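Local coordinates for outer membrane protein OMP121 (PDB 5FQ8) that probably imports nutrients across the outer membrane of Bacteroides thetaiotaomicron as a TonB-dependent receptor, at residues Ala132-Asp137 and Lys292-Ala297; Asp137-Thr142 and Thr165-Arg170; Asp269-Phe274 and Ser296-His301. One frame throughout, in Å; residues are numbered along the deposited sequence.

Interaction 1 (Ala132-Asp137 and Lys292-Ala297); sequences AINPDD and KYTFSA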
ATOM      1  N   ALA B 132       7.806  24.762  15.097  1.00 25.02           N
ATOM      2  CA  ALA B 132       6.997  24.244  16.184  1.00 25.20           C
ATOM      3  C   ALA B 132       7.154  25.064  17.439  1.00 31.33           C
ATOM      4  O   ALA B 132       6.239  25.105  18.264  1.00 25.85           O
ATOM      5  CB  ALA B 132       7.367  22.798  16.485  1.00 25.16           C
ATOM      6  N   ILE B 133       8.310  25.691  17.615  1.00 25.81           N
ATOM      7  CA  ILE B 133       8.531  26.495  18.797  1.00 26.27           C
ATOM      8  C   ILE B 133       7.514  27.616  18.820  1.00 26.38           C
ATOM      9  O   ILE B 133       7.100  28.123  17.772  1.00 26.14           O
ATOM     10  CB  ILE B 133       9.981  27.001  18.818  1.00 26.44           C
ATOM     11  CG1 ILE B 133      10.248  27.815  20.061  1.00 26.96           C
ATOM     12  CG2 ILE B 133      10.260  27.857  17.650  1.00 45.63           C
ATOM     13  CD1 ILE B 133      11.687  28.024  20.273  1.00 27.51           C
ATOM     14  N   ASN B 134       7.038  27.942  20.016  1.00 26.77           N
ATOM     15  CA  ASN B 134       6.064  29.003  20.199  1.00 46.40           C
ATOM     16  C   ASN B 134       6.804  30.308  20.445  1.00 27.29           C
ATOM     17  O   ASN B 134       7.491  30.431  21.467  1.00 27.66           O
ATOM     18  CB  ASN B 134       5.157  28.681  21.368  1.00 35.26           C
ATOM     19  CG  ASN B 134       4.336  29.868  21.825  1.00 38.38           C
ATOM     20  OD1 ASN B 134       4.136  30.843  21.102  1.00 41.33           O
ATOM     21  ND2 ASN B 134       3.827  29.771  23.032  1.00 28.03           N
ATOM     22  N   PRO B 135       6.675  31.302  19.573  1.00 27.19           N
ATOM     23  CA  PRO B 135       7.442  32.539  19.759  1.00 41.96           C
ATOM     24  C   PRO B 135       7.201  33.224  21.082  1.00 28.08           C
ATOM     25  O   PRO B 135       8.139  33.812  21.632  1.00 28.43           O
ATOM     26  CB  PRO B 135       6.978  33.406  18.585  1.00 33.65           C
ATOM     27  CG  PRO B 135       5.680  32.822  18.158  1.00 29.06           C
ATOM     28  CD  PRO B 135       5.762  31.380  18.427  1.00 26.85           C
ATOM     29  N   ASP B 136       5.990  33.136  21.635  1.00 28.21           N
ATOM     30  CA  ASP B 136       5.721  33.766  22.922  1.00 28.78           C
ATOM     31  C   ASP B 136       6.617  33.239  24.035  1.00 29.08           C
ATOM     32  O   ASP B 136       6.724  33.886  25.076  1.00 48.18           O
ATOM     33  CB  ASP B 136       4.259  33.574  23.313  1.00 28.86           C
ATOM     34  CG  ASP B 136       3.336  34.496  22.569  1.00 28.82           C
ATOM     35  OD1 ASP B 136       3.784  35.572  22.133  1.00 28.92           O
ATOM     36  OD2 ASP B 136       2.150  34.147  22.425  1.00 28.73           O
ATOM     37  N   ASP B 137       7.269  32.098  23.850  1.00 28.80           N
ATOM     38  CA  ASP B 137       8.149  31.544  24.867  1.00 29.10           C
ATOM     39  C   ASP B 137       9.576  32.025  24.741  1.00 29.23           C
ATOM     40  O   ASP B 137      10.405  31.660  25.577  1.00 29.54           O
ATOM     41  CB  ASP B 137       8.175  30.019  24.790  1.00 28.79           C
ATOM     42  CG  ASP B 137       6.984  29.380  25.431  1.00 32.25           C
ATOM     43  OD1 ASP B 137       6.415  29.977  26.365  1.00 34.40           O
ATOM     44  OD2 ASP B 137       6.629  28.265  24.997  1.00 33.56           O
ATOM     45  N   LYS B 292      -1.974  24.608  14.815  1.00 25.77           N
ATOM     46  CA  LYS B 292      -0.816  24.401  15.660  1.00 25.27           C
ATOM     47  C   LYS B 292      -1.280  24.400  17.107  1.00 25.69           C
ATOM     48  O   LYS B 292      -2.126  25.210  17.484  1.00 25.97           O
ATOM     49  CB  LYS B 292       0.227  25.471  15.402  1.00 25.24           C
ATOM     50  CG  LYS B 292       1.509  25.301  16.158  1.00 25.35           C
ATOM     51  CD  LYS B 292       2.379  26.514  16.028  1.00 25.42           C
ATOM     52  CE  LYS B 292       3.718  26.273  16.648  1.00 25.53           C
ATOM     53  NZ  LYS B 292       4.580  27.458  16.596  1.00 25.67           N
ATOM     54  N   TYR B 293      -0.784  23.443  17.887  1.00 26.38           N
ATOM     55  CA  TYR B 293      -0.975  23.395  19.335  1.00 28.08           C
ATOM     56  C   TYR B 293       0.363  23.067  19.971  1.00 28.34           C
ATOM     57  O   TYR B 293       1.034  22.130  19.544  1.00 33.29           O
ATOM     58  CB  TYR B 293      -1.990  22.339  19.768  1.00 26.37           C
ATOM     59  CG  TYR B 293      -3.440  22.556  19.409  1.00 26.44           C
ATOM     60  CD1 TYR B 293      -3.949  22.087  18.218  1.00 35.24           C
ATOM     61  CD2 TYR B 293      -4.314  23.168  20.287  1.00 26.88           C
ATOM     62  CE1 TYR B 293      -5.269  22.255  17.887  1.00 43.96           C
ATOM     63  CE2 TYR B 293      -5.640  23.339  19.963  1.00 35.41           C
ATOM     64  CZ  TYR B 293      -6.110  22.879  18.758  1.00 51.12           C
ATOM     65  OH  TYR B 293      -7.427  23.038  18.406  1.00 73.55           O
ATOM     66  N   THR B 294       0.750  23.814  20.987  1.00 32.61           N
ATOM     67  CA  THR B 294       1.931  23.482  21.766  1.00 35.46           C
ATOM     68  C   THR B 294       1.601  23.515  23.246  1.00 29.03           C
ATOM     69  O   THR B 294       0.640  24.151  23.665  1.00 27.62           O
ATOM     70  CB  THR B 294       3.081  24.447  21.507  1.00 36.89           C
ATOM     71  OG1 THR B 294       2.748  25.746  22.029  1.00 36.30           O
ATOM     72  CG2 THR B 294       3.337  24.545  20.030  1.00 49.18           C
ATOM     73  N   PHE B 295       2.410  22.807  24.028  1.00 27.54           N
ATOM     74  CA  PHE B 295       2.362  22.858  25.476  1.00 28.09           C
ATOM     75  C   PHE B 295       3.783  22.742  25.982  1.00 28.23           C
ATOM     76  O   PHE B 295       4.551  21.948  25.456  1.00 27.96           O
ATOM     77  CB  PHE B 295       1.498  21.746  26.060  1.00 28.48           C
ATOM     78  CG  PHE B 295       1.352  21.825  27.549  1.00 36.01           C
ATOM     79  CD1 PHE B 295       0.378  22.627  28.112  1.00 29.24           C
ATOM     80  CD2 PHE B 295       2.204  21.121  28.385  1.00 35.98           C
ATOM     81  CE1 PHE B 295       0.248  22.719  29.462  1.00 29.84           C
ATOM     82  CE2 PHE B 295       2.077  21.209  29.736  1.00 30.41           C
ATOM     83  CZ  PHE B 295       1.096  22.009  30.280  1.00 30.09           C
ATOM     84  N   SER B 296       4.143  23.546  26.978  1.00 28.69           N
ATOM     85  CA  SER B 296       5.495  23.535  27.519  1.00 28.91           C
ATOM     86  C   SER B 296       5.465  23.663  29.032  1.00 29.55           C
ATOM     87  O   SER B 296       4.536  24.225  29.605  1.00 29.86           O
ATOM     88  CB  SER B 296       6.340  24.656  26.933  1.00 28.79           C
ATOM     89  OG  SER B 296       7.615  24.685  27.544  1.00 29.08           O
ATOM     90  N   ALA B 297       6.492  23.124  29.670  1.00 29.79           N
ATOM     91  CA  ALA B 297       6.624  23.185  31.115  1.00 30.44           C
ATOM     92  C   ALA B 297       8.105  23.164  31.415  1.00 30.62           C
ATOM     93  O   ALA B 297       8.789  22.218  31.041  1.00 30.40           O
ATOM     94  CB  ALA B 297       5.912  22.024  31.790  1.00 30.65           C
TER

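Interaction 2 (Asp137-Thr142 and Thr165-Arg170); sequences DVANMT and TTKSGR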
ATOM      1  N   ASP B 137       7.269  32.098  23.850  1.00 28.80           N
ATOM      2  CA  ASP B 137       8.149  31.544  24.867  1.00 29.10           C
ATOM      3  C   ASP B 137       9.576  32.025  24.741  1.00 29.23           C
ATOM      4  O   ASP B 137      10.405  31.660  25.577  1.00 29.54           O
ATOM      5  CB  ASP B 137       8.175  30.019  24.790  1.00 28.79           C
ATOM      6  CG  ASP B 137       6.984  29.380  25.431  1.00 32.25           C
ATOM      7  OD1 ASP B 137       6.415  29.977  26.365  1.00 34.40           O
ATOM      8  OD2 ASP B 137       6.629  28.265  24.997  1.00 33.56           O
ATOM      9  N   VAL B 138       9.903  32.794  23.711  1.00 32.57           N
ATOM     10  CA  VAL B 138      11.301  33.117  23.462  1.00 32.75           C
ATOM     11  C   VAL B 138      11.691  34.335  24.280  1.00 29.75           C
ATOM     12  O   VAL B 138      11.034  35.378  24.219  1.00 29.91           O
ATOM     13  CB  VAL B 138      11.561  33.350  21.973  1.00 29.88           C
ATOM     14  CG1 VAL B 138      13.032  33.569  21.752  1.00 28.85           C
ATOM     15  CG2 VAL B 138      11.080  32.161  21.200  1.00 35.80           C
ATOM     16  N   ALA B 139      12.752  34.199  25.063  1.00 30.12           N
ATOM     17  CA  ALA B 139      13.320  35.367  25.708  1.00 30.71           C
ATOM     18  C   ALA B 139      14.348  36.015  24.803  1.00 30.67           C
ATOM     19  O   ALA B 139      14.241  37.194  24.459  1.00 30.84           O
ATOM     20  CB  ALA B 139      13.944  34.981  27.043  1.00 31.22           C
ATOM     21  N   ASN B 140      15.322  35.240  24.364  1.00 33.97           N
ATOM     22  CA  ASN B 140      16.427  35.762  23.583  1.00 30.50           C
ATOM     23  C   ASN B 140      16.768  34.792  22.464  1.00 29.94           C
ATOM     24  O   ASN B 140      16.755  33.576  22.654  1.00 29.73           O
ATOM     25  CB  ASN B 140      17.630  36.002  24.487  1.00 31.11           C
ATOM     26  CG  ASN B 140      18.888  36.211  23.722  1.00 31.15           C
ATOM     27  OD1 ASN B 140      19.121  37.287  23.205  1.00 33.85           O
ATOM     28  ND2 ASN B 140      19.721  35.188  23.649  1.00 32.92           N
ATOM     29  N   MET B 141      17.050  35.332  21.292  1.00 29.74           N
ATOM     30  CA  MET B 141      17.588  34.559  20.188  1.00 29.31           C
ATOM     31  C   MET B 141      18.906  35.166  19.768  1.00 29.60           C
ATOM     32  O   MET B 141      18.976  36.361  19.500  1.00 29.83           O
ATOM     33  CB  MET B 141      16.638  34.533  18.999  1.00 30.02           C
ATOM     34  CG  MET B 141      17.307  34.090  17.724  1.00 28.43           C
ATOM     35  SD  MET B 141      16.131  34.094  16.412  1.00 27.86           S
ATOM     36  CE  MET B 141      14.830  33.194  17.185  1.00 27.65           C
ATOM     37  N   THR B 142      19.932  34.342  19.676  1.00 29.60           N
ATOM     38  CA  THR B 142      21.250  34.787  19.259  1.00 29.90           C
ATOM     39  C   THR B 142      21.756  33.896  18.139  1.00 36.95           C
ATOM     40  O   THR B 142      21.842  32.675  18.300  1.00 31.47           O
ATOM     41  CB  THR B 142      22.205  34.774  20.436  1.00 30.50           C
ATOM     42  OG1 THR B 142      21.881  35.861  21.293  1.00 30.95           O
ATOM     43  CG2 THR B 142      23.628  34.911  19.976  1.00 30.78           C
ATOM     44  N   THR B 165      16.720  31.122  23.573  1.00 29.53           N
ATOM     45  CA  THR B 165      16.642  31.002  25.025  1.00 30.01           C
ATOM     46  C   THR B 165      15.229  31.324  25.473  1.00 30.01           C
ATOM     47  O   THR B 165      14.706  32.397  25.169  1.00 30.98           O
ATOM     48  CB  THR B 165      17.642  31.913  25.729  1.00 30.64           C
ATOM     49  OG1 THR B 165      18.972  31.568  25.339  1.00 30.69           O
ATOM     50  CG2 THR B 165      17.535  31.737  27.205  1.00 31.16           C
ATOM     51  N   THR B 166      14.618  30.399  26.189  1.00 30.02           N
ATOM     52  CA  THR B 166      13.214  30.490  26.546  1.00 29.98           C
ATOM     53  C   THR B 166      13.031  31.174  27.899  1.00 30.63           C
ATOM     54  O   THR B 166      13.950  31.253  28.714  1.00 41.75           O
ATOM     55  CB  THR B 166      12.617  29.090  26.553  1.00 30.18           C
ATOM     56  OG1 THR B 166      13.503  28.210  27.248  1.00 29.91           O
ATOM     57  CG2 THR B 166      12.481  28.581  25.149  1.00 29.03           C
ATOM     58  N   LYS B 167      11.823  31.676  28.133  1.00 30.69           N
ATOM     59  CA  LYS B 167      11.554  32.452  29.341  1.00 31.33           C
ATOM     60  C   LYS B 167      11.531  31.565  30.578  1.00 31.69           C
ATOM     61  O   LYS B 167      11.151  30.399  30.519  1.00 31.41           O
ATOM     62  CB  LYS B 167      10.222  33.187  29.215  1.00 31.31           C
ATOM     63  CG  LYS B 167      10.206  34.299  28.191  1.00 31.12           C
ATOM     64  CD  LYS B 167       8.794  34.694  27.839  1.00 30.97           C
ATOM     65  CE  LYS B 167       8.752  35.911  26.948  1.00 30.90           C
ATOM     66  NZ  LYS B 167       7.365  36.341  26.633  1.00 30.81           N
ATOM     67  N   SER B 168      11.940  32.135  31.712  1.00 32.36           N
ATOM     68  CA  SER B 168      11.942  31.404  32.973  1.00 32.80           C
ATOM     69  C   SER B 168      10.994  32.034  33.979  1.00 33.32           C
ATOM     70  O   SER B 168       9.824  32.243  33.680  1.00 33.13           O
ATOM     71  CB  SER B 168      13.344  31.336  33.554  1.00 33.22           C
ATOM     72  OG  SER B 168      14.263  30.888  32.585  1.00 39.59           O
ATOM     73  N   GLY B 169      11.489  32.353  35.172  1.00 39.14           N
ATOM     74  CA  GLY B 169      10.646  32.688  36.294  1.00 44.18           C
ATOM     75  C   GLY B 169      10.631  34.162  36.672  1.00 47.17           C
ATOM     76  O   GLY B 169      11.409  34.981  36.197  1.00 53.62           O
ATOM     77  N   ARG B 170       9.709  34.472  37.575  1.00 56.41           N
ATOM     78  CA  ARG B 170       9.461  35.803  38.106  1.00 55.08           C
ATOM     79  C   ARG B 170      10.463  36.089  39.280  1.00 68.45           C
ATOM     80  O   ARG B 170      11.605  35.663  39.127  1.00 72.31           O
ATOM     81  CB  ARG B 170       7.983  35.863  38.455  1.00 62.19           C
ATOM     82  CG  ARG B 170       7.073  36.257  37.342  1.00 58.52           C
ATOM     83  CD  ARG B 170       5.663  36.368  37.874  1.00 67.90           C
ATOM     84  NE  ARG B 170       5.586  35.846  39.235  1.00 75.21           N
ATOM     85  CZ  ARG B 170       4.547  36.001  40.049  1.00 81.39           C
ATOM     86  NH1 ARG B 170       3.483  36.680  39.644  1.00 83.95           N
ATOM     87  NH2 ARG B 170       4.574  35.479  41.272  1.00 88.38           N
TER

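Interaction 3 (Asp269-Phe274 and Ser296-His301); sequences DYYVSF and SARGSH. With KR0 (3-decanoyloxypropyl decanoate), chain Q.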
ATOM      1  N   ASP B 269      12.339  28.250  39.814  1.00 35.85           N
ATOM      2  CA  ASP B 269      11.455  28.964  38.904  1.00 35.37           C
ATOM      3  C   ASP B 269      10.629  27.954  38.130  1.00 34.72           C
ATOM      4  O   ASP B 269      10.953  26.769  38.085  1.00 34.55           O
ATOM      5  CB  ASP B 269      12.224  29.880  37.951  1.00 35.08           C
ATOM      6  CG  ASP B 269      13.270  29.154  37.167  1.00 34.65           C
ATOM      7  OD1 ASP B 269      12.891  28.372  36.298  1.00 34.97           O
ATOM      8  OD2 ASP B 269      14.472  29.364  37.403  1.00 34.96           O
ATOM      9  N   TYR B 270       9.551  28.435  37.523  1.00 34.39           N
ATOM     10  CA  TYR B 270       8.595  27.544  36.884  1.00 33.86           C
ATOM     11  C   TYR B 270       7.846  28.307  35.809  1.00 33.38           C
ATOM     12  O   TYR B 270       7.263  29.353  36.096  1.00 33.68           O
ATOM     13  CB  TYR B 270       7.638  26.983  37.918  1.00 34.30           C
ATOM     14  CG  TYR B 270       6.913  25.741  37.492  1.00 33.89           C
ATOM     15  CD1 TYR B 270       7.596  24.681  36.906  1.00 39.75           C
ATOM     16  CD2 TYR B 270       5.549  25.607  37.707  1.00 41.47           C
ATOM     17  CE1 TYR B 270       6.940  23.538  36.527  1.00 40.41           C
ATOM     18  CE2 TYR B 270       4.879  24.461  37.331  1.00 42.68           C
ATOM     19  CZ  TYR B 270       5.583  23.435  36.739  1.00 39.13           C
ATOM     20  OH  TYR B 270       4.943  22.287  36.355  1.00 41.63           O
ATOM     21  N   TYR B 271       7.862  27.786  34.583  1.00 32.68           N
ATOM     22  CA  TYR B 271       7.152  28.366  33.451  1.00 34.70           C
ATOM     23  C   TYR B 271       6.333  27.282  32.774  1.00 39.64           C
ATOM     24  O   TYR B 271       6.808  26.159  32.605  1.00 31.46           O
ATOM     25  CB  TYR B 271       8.138  28.987  32.460  1.00 31.85           C
ATOM     26  CG  TYR B 271       7.551  30.020  31.530  1.00 31.57           C
ATOM     27  CD1 TYR B 271       6.843  29.651  30.407  1.00 32.57           C
ATOM     28  CD2 TYR B 271       7.714  31.368  31.775  1.00 31.93           C
ATOM     29  CE1 TYR B 271       6.309  30.580  29.564  1.00 32.22           C
ATOM     30  CE2 TYR B 271       7.181  32.306  30.939  1.00 31.72           C
ATOM     31  CZ  TYR B 271       6.478  31.907  29.827  1.00 47.67           C
ATOM     32  OH  TYR B 271       5.942  32.841  28.968  1.00 49.65           O
ATOM     33  N   VAL B 272       5.094  27.606  32.409  1.00 32.64           N
ATOM     34  CA  VAL B 272       4.196  26.673  31.729  1.00 31.11           C
ATOM     35  C   VAL B 272       3.336  27.461  30.757  1.00 30.79           C
ATOM     36  O   VAL B 272       2.697  28.438  31.149  1.00 36.59           O
ATOM     37  CB  VAL B 272       3.304  25.897  32.716  1.00 31.50           C
ATOM     38  CG1 VAL B 272       2.249  25.128  31.965  1.00 31.09           C
ATOM     39  CG2 VAL B 272       4.120  24.960  33.550  1.00 31.77           C
ATOM     40  N   SER B 273       3.301  27.030  29.499  1.00 30.17           N
ATOM     41  CA  SER B 273       2.671  27.793  28.429  1.00 29.84           C
ATOM     42  C   SER B 273       1.869  26.887  27.509  1.00 29.36           C
ATOM     43  O   SER B 273       2.031  25.668  27.501  1.00 29.20           O
ATOM     44  CB  SER B 273       3.712  28.521  27.599  1.00 31.94           C
ATOM     45  OG  SER B 273       4.588  27.578  27.030  1.00 41.20           O
ATOM     46  N   PHE B 274       1.021  27.515  26.703  1.00 29.17           N
ATOM     47  CA  PHE B 274       0.163  26.837  25.747  1.00 28.75           C
ATOM     48  C   PHE B 274      -0.106  27.785  24.596  1.00 28.46           C
ATOM     49  O   PHE B 274      -0.352  28.966  24.814  1.00 28.74           O
ATOM     50  CB  PHE B 274      -1.154  26.418  26.390  1.00 29.06           C
ATOM     51  CG  PHE B 274      -2.239  26.079  25.406  1.00 31.44           C
ATOM     52  CD1 PHE B 274      -2.327  24.804  24.872  1.00 32.25           C
ATOM     53  CD2 PHE B 274      -3.182  27.013  25.029  1.00 30.47           C
ATOM     54  CE1 PHE B 274      -3.320  24.471  23.989  1.00 28.15           C
ATOM     55  CE2 PHE B 274      -4.178  26.678  24.136  1.00 31.82           C
ATOM     56  CZ  PHE B 274      -4.243  25.407  23.615  1.00 28.23           C
ATOM     57  N   SER B 296       4.143  23.546  26.978  1.00 28.69           N
ATOM     58  CA  SER B 296       5.495  23.535  27.519  1.00 28.91           C
ATOM     59  C   SER B 296       5.465  23.663  29.032  1.00 29.55           C
ATOM     60  O   SER B 296       4.536  24.225  29.605  1.00 29.86           O
ATOM     61  CB  SER B 296       6.340  24.656  26.933  1.00 28.79           C
ATOM     62  OG  SER B 296       7.615  24.685  27.544  1.00 29.08           O
ATOM     63  N   ALA B 297       6.492  23.124  29.670  1.00 29.79           N
ATOM     64  CA  ALA B 297       6.624  23.185  31.115  1.00 30.44           C
ATOM     65  C   ALA B 297       8.105  23.164  31.415  1.00 30.62           C
ATOM     66  O   ALA B 297       8.789  22.218  31.041  1.00 30.40           O
ATOM     67  CB  ALA B 297       5.912  22.024  31.790  1.00 30.65           C
ATOM     68  N   ARG B 298       8.602  24.209  32.052  1.00 31.04           N
ATOM     69  CA  ARG B 298      10.024  24.369  32.277  1.00 31.25           C
ATOM     70  C   ARG B 298      10.244  24.751  33.724  1.00 32.00           C
ATOM     71  O   ARG B 298       9.584  25.656  34.238  1.00 32.31           O
ATOM     72  CB  ARG B 298      10.607  25.427  31.349  1.00 30.99           C
ATOM     73  CG  ARG B 298      10.679  24.993  29.932  1.00 30.31           C
ATOM     74  CD  ARG B 298      11.056  26.100  29.022  1.00 30.08           C
ATOM     75  NE  ARG B 298       9.883  26.710  28.422  1.00 29.81           N
ATOM     76  CZ  ARG B 298       9.666  28.011  28.400  1.00 29.98           C
ATOM     77  NH1 ARG B 298      10.541  28.826  28.953  1.00 30.40           N
ATOM     78  NH2 ARG B 298       8.577  28.493  27.831  1.00 29.75           N
ATOM     79  N   GLY B 299      11.170  24.072  34.370  1.00 32.32           N
ATOM     80  CA  GLY B 299      11.460  24.344  35.758  1.00 33.07           C
ATOM     81  C   GLY B 299      12.924  24.154  36.061  1.00 33.35           C
ATOM     82  O   GLY B 299      13.643  23.441  35.362  1.00 33.01           O
ATOM     83  N   SER B 300      13.346  24.801  37.139  1.00 38.45           N
ATOM     84  CA  SER B 300      14.692  24.720  37.672  1.00 34.48           C
ATOM     85  C   SER B 300      14.594  24.849  39.183  1.00 35.31           C
ATOM     86  O   SER B 300      13.777  25.617  39.687  1.00 35.57           O
ATOM     87  CB  SER B 300      15.563  25.819  37.073  1.00 34.42           C
ATOM     88  OG  SER B 300      16.927  25.584  37.322  1.00 34.74           O
ATOM     89  N   HIS B 301      15.384  24.066  39.904  1.00 35.73           N
ATOM     90  CA  HIS B 301      15.415  24.121  41.357  1.00 36.58           C
ATOM     91  C   HIS B 301      16.859  24.012  41.795  1.00 37.05           C
ATOM     92  O   HIS B 301      17.596  23.169  41.284  1.00 36.79           O
ATOM     93  CB  HIS B 301      14.583  23.005  41.992  1.00 36.72           C
ATOM     94  CG  HIS B 301      14.423  23.128  43.478  1.00 53.96           C
ATOM     95  ND1 HIS B 301      13.287  23.647  44.063  1.00 37.88           N
ATOM     96  CD2 HIS B 301      15.247  22.786  44.497  1.00 38.32           C
ATOM     97  CE1 HIS B 301      13.421  23.623  45.377  1.00 38.72           C
ATOM     98  NE2 HIS B 301      14.599  23.105  45.667  1.00 39.00           N
TER
HETATM   99  C1  KR0 Q1985     -13.911  16.629  24.302  1.00 38.19           C
HETATM  100  O1  KR0 Q1985     -13.550  17.969  24.613  1.00 54.36           O
HETATM  101  C2  KR0 Q1985     -12.611  15.856  24.424  1.00 37.80           C
HETATM  102  C3  KR0 Q1985     -11.570  16.365  23.443  1.00 37.40           C
HETATM  103  C4  KR0 Q1985      -8.484  21.831  22.709  1.00 40.52           C
HETATM  104  O4  KR0 Q1985     -10.843  17.504  23.885  1.00 38.39           O
HETATM  105  C5  KR0 Q1985     -10.250  18.339  22.849  1.00 48.46           C
HETATM  106  C6  KR0 Q1985      -8.745  22.485  24.078  1.00 41.88           C
HETATM  107  C7  KR0 Q1985     -14.362  18.867  25.413  1.00 40.35           C
HETATM  108  C8  KR0 Q1985      -7.560  23.350  24.522  1.00 43.00           C
HETATM  109  O8  KR0 Q1985     -10.557  18.113  21.698  1.00 48.61           O
HETATM  110  C9  KR0 Q1985      -7.683  24.029  25.891  1.00 44.52           C
HETATM  111  O9  KR0 Q1985     -14.750  18.492  26.503  1.00 41.00           O
HETATM  112  C10 KR0 Q1985      -9.269  19.445  23.170  1.00 41.66           C
HETATM  113  C11 KR0 Q1985      -9.460  20.708  22.320  1.00 39.40           C
HETATM  114  C12 KR0 Q1985     -14.703  20.251  24.904  1.00 42.37           C
HETATM  115  C13 KR0 Q1985     -13.545  21.222  25.115  1.00 43.55           C
HETATM  116  C14 KR0 Q1985      -6.414  24.827  26.208  1.00 45.62           C
HETATM  117  C15 KR0 Q1985      -6.204  25.137  27.686  1.00 47.13           C
HETATM  118  C16 KR0 Q1985      -4.745  25.004  28.066  1.00 47.76           C
HETATM  119  C17 KR0 Q1985     -13.478  21.754  26.541  1.00 43.02           C
HETATM  120  C18 KR0 Q1985     -12.031  21.937  26.987  1.00 74.11           C
HETATM  121  C19 KR0 Q1985     -11.602  23.402  27.032  1.00 68.86           C
HETATM  122  C20 KR0 Q1985     -11.588  23.953  28.461  1.00 46.17           C
HETATM  123  C21 KR0 Q1985     -10.779  25.244  28.596  1.00 47.27           C
HETATM  124  C22 KR0 Q1985     -10.789  25.767  30.032  1.00 52.13           C
HETATM  125  C23 KR0 Q1985      -9.928  26.999  30.256  1.00 50.21           C

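Interaction 1 (Ala132-Asp137 and Lys292-Ala297)
Lys292 reaches from a barrel strand to the loop Ala132-Asp137. Its CB points toward that loop. CG stands anti to the backbone N (chi1 -176°), and the chain runs on fully extended through CD. CE passes alongside the carbonyl of Ala132, with Ala132 O 3.2 Å from Lys292 CE. At the tip, Lys292 NZ donates to Ile133 O at 2.9 Å. The ammonium sits above the plane of that carbonyl, 55° out of it. The backbone oxygens of Asn131 and Ser58 also accept from NZ, so backbone carbonyls probably help stabilise the buried charge. This is one plug-to-wall contact of a TonB-dependent receptor: the loop belongs to the plug, and Lys292-Ala297 lies on the barrel strand around it. Two residues along that strand, Thr294 points the same way. Its methyl meets the same oxygen, with Thr294 CG2 3.4 Å from Ala132 O. Thr294 OG1 lies 3.9 Å from Asn134 CB. Asn134 turns its CG anti to the backbone N and makes an Asx turn, in which Asp136 N donates to Asn134 OD1 at 3.0 Å. A backbone bond from Asp137 N to Asn134 O, 2.9 Å, tightens the same bend. Beyond the bend Asp137 points to the strand, where Asp137 OD2 lies 4.1 Å from Ser296 CB; the carboxylate itself is paired with Arg298 and Ser273.

Interaction 2 (Asp137-Thr142 and Thr165-Arg170)
A classic beta bulge interrupts the pairing of the two inner strands of the plug sheet, 138-144 and 161-166, which run antiparallel. Val138 pairs with Thr166 as a non-hydrogen-bonded pair, and Asn140 pairs with Thr165 as a hydrogen-bonded one. Ala139 is the extra residue between them, and the chain turns a corner there. Thr165 O takes both amides of the bulge. Ala139 N donates to Thr165 O at 2.7 Å, and Asn140 N donates to the same oxygen at 3.0 Å. The second bond is the straighter, 164° at the hydrogen, and it falls on a lone pair in the carbonyl plane. In return Thr165 N donates to Asn140 O at 2.6 Å, nearly along the C=O axis. The side chains of Asn140 and Thr165 cross obliquely on one face. Asn140 ND2 turns along its own strand to Thr142 OG1, 3.3 Å away and close to the amide plane. Beyond the bulge, Lys167 N donates to Asp137 O at 2.9 Å. The side chain of Lys167 then runs alongside the first segment. Its CG stands beside the backbone N and lies 4.0 Å from Ala139 CB. The rest is extended, and Lys167 CE reaches to 3.6 Å from Val138 O. Lys167 NZ bonds Asp136 O, just before the segment. An alanine here would keep the backbone bond but remove the ammonium that bonds Asp136 O and the chain beside Ala139, and would probably leave the turn less firmly held. The carboxylate of Asp137 belongs to Arg298 and Ser273 on the barrel wall. Its nearby charge may help offset the ammonium of Lys167, although the two charged groups do not touch.

Interaction 3 (Asp269-Phe274 and Ser296-His301)
Ser296 OG is gripped by two hydrogen bonds: one from Arg298 NE, 3.2 Å away, and one with Asn313 on the next strand. The NE bond is nearly straight at 167°, with the oxygen in the guanidinium plane. Chi3 of Arg298, -96°, bends the chain to put the group there. The guanidinium lies beside the Tyr271 ring, both pointing the same way with planes 29° apart. Tyr271 CG lies over one face, while Arg298 NH2 is 3.3 Å from Tyr271 CD1. Underneath is a regular antiparallel ladder of the hairpin formed by strands 268-280 and 289-303, part of the barrel wall. Tyr271 N donates to Arg298 O at 2.8 Å, and Arg298 N to Tyr271 O at 2.7 Å. Asp269 with Ser300 and Ser273 with Ser296 repeat this two-way pairing. On the same face as Arg298, Ser273 OG lies 3.4 Å from Ser296 CB. The face of Val272 and Ala297 is mostly apolar, though Tyr270 shares it. Val272 CG2 touches Ala297 CB at 3.9 Å, and both residues pack on a second subunit, another copy of this protein. Phe274 meets the lipid, with KR0 C14 over its ring, 3.4 Å from CZ. The polar face looks to the plug, where Asp137 forms a salt bridge with Arg298 NH2 and bonds Ser273 OG. Asp137 would probably stay ionised beside this guanidinium, whose orientation Ser296 and Tyr271 probably help fix.

The chain first reaches Ala132-Asp137, a plug loop that opens interaction 1. Asp137 is shared and also opens interaction 2, which closes soon after at Thr165-Arg170, within the plug sheet. Interaction 2 is therefore nested in the much longer loop of interaction 1, and it closes before interaction 3 opens. The chain then enters the barrel. Strand 268-280 opens interaction 3 before interaction 1 closes on strand 289-303. Interaction 3 ends on the same stretch of that strand, and the two contacts overlap at Ser296 and Ala297. Interaction 2 pairs two plug strands, interaction 3 pairs two neighbouring wall strands, and interaction 1 joins plug to wall.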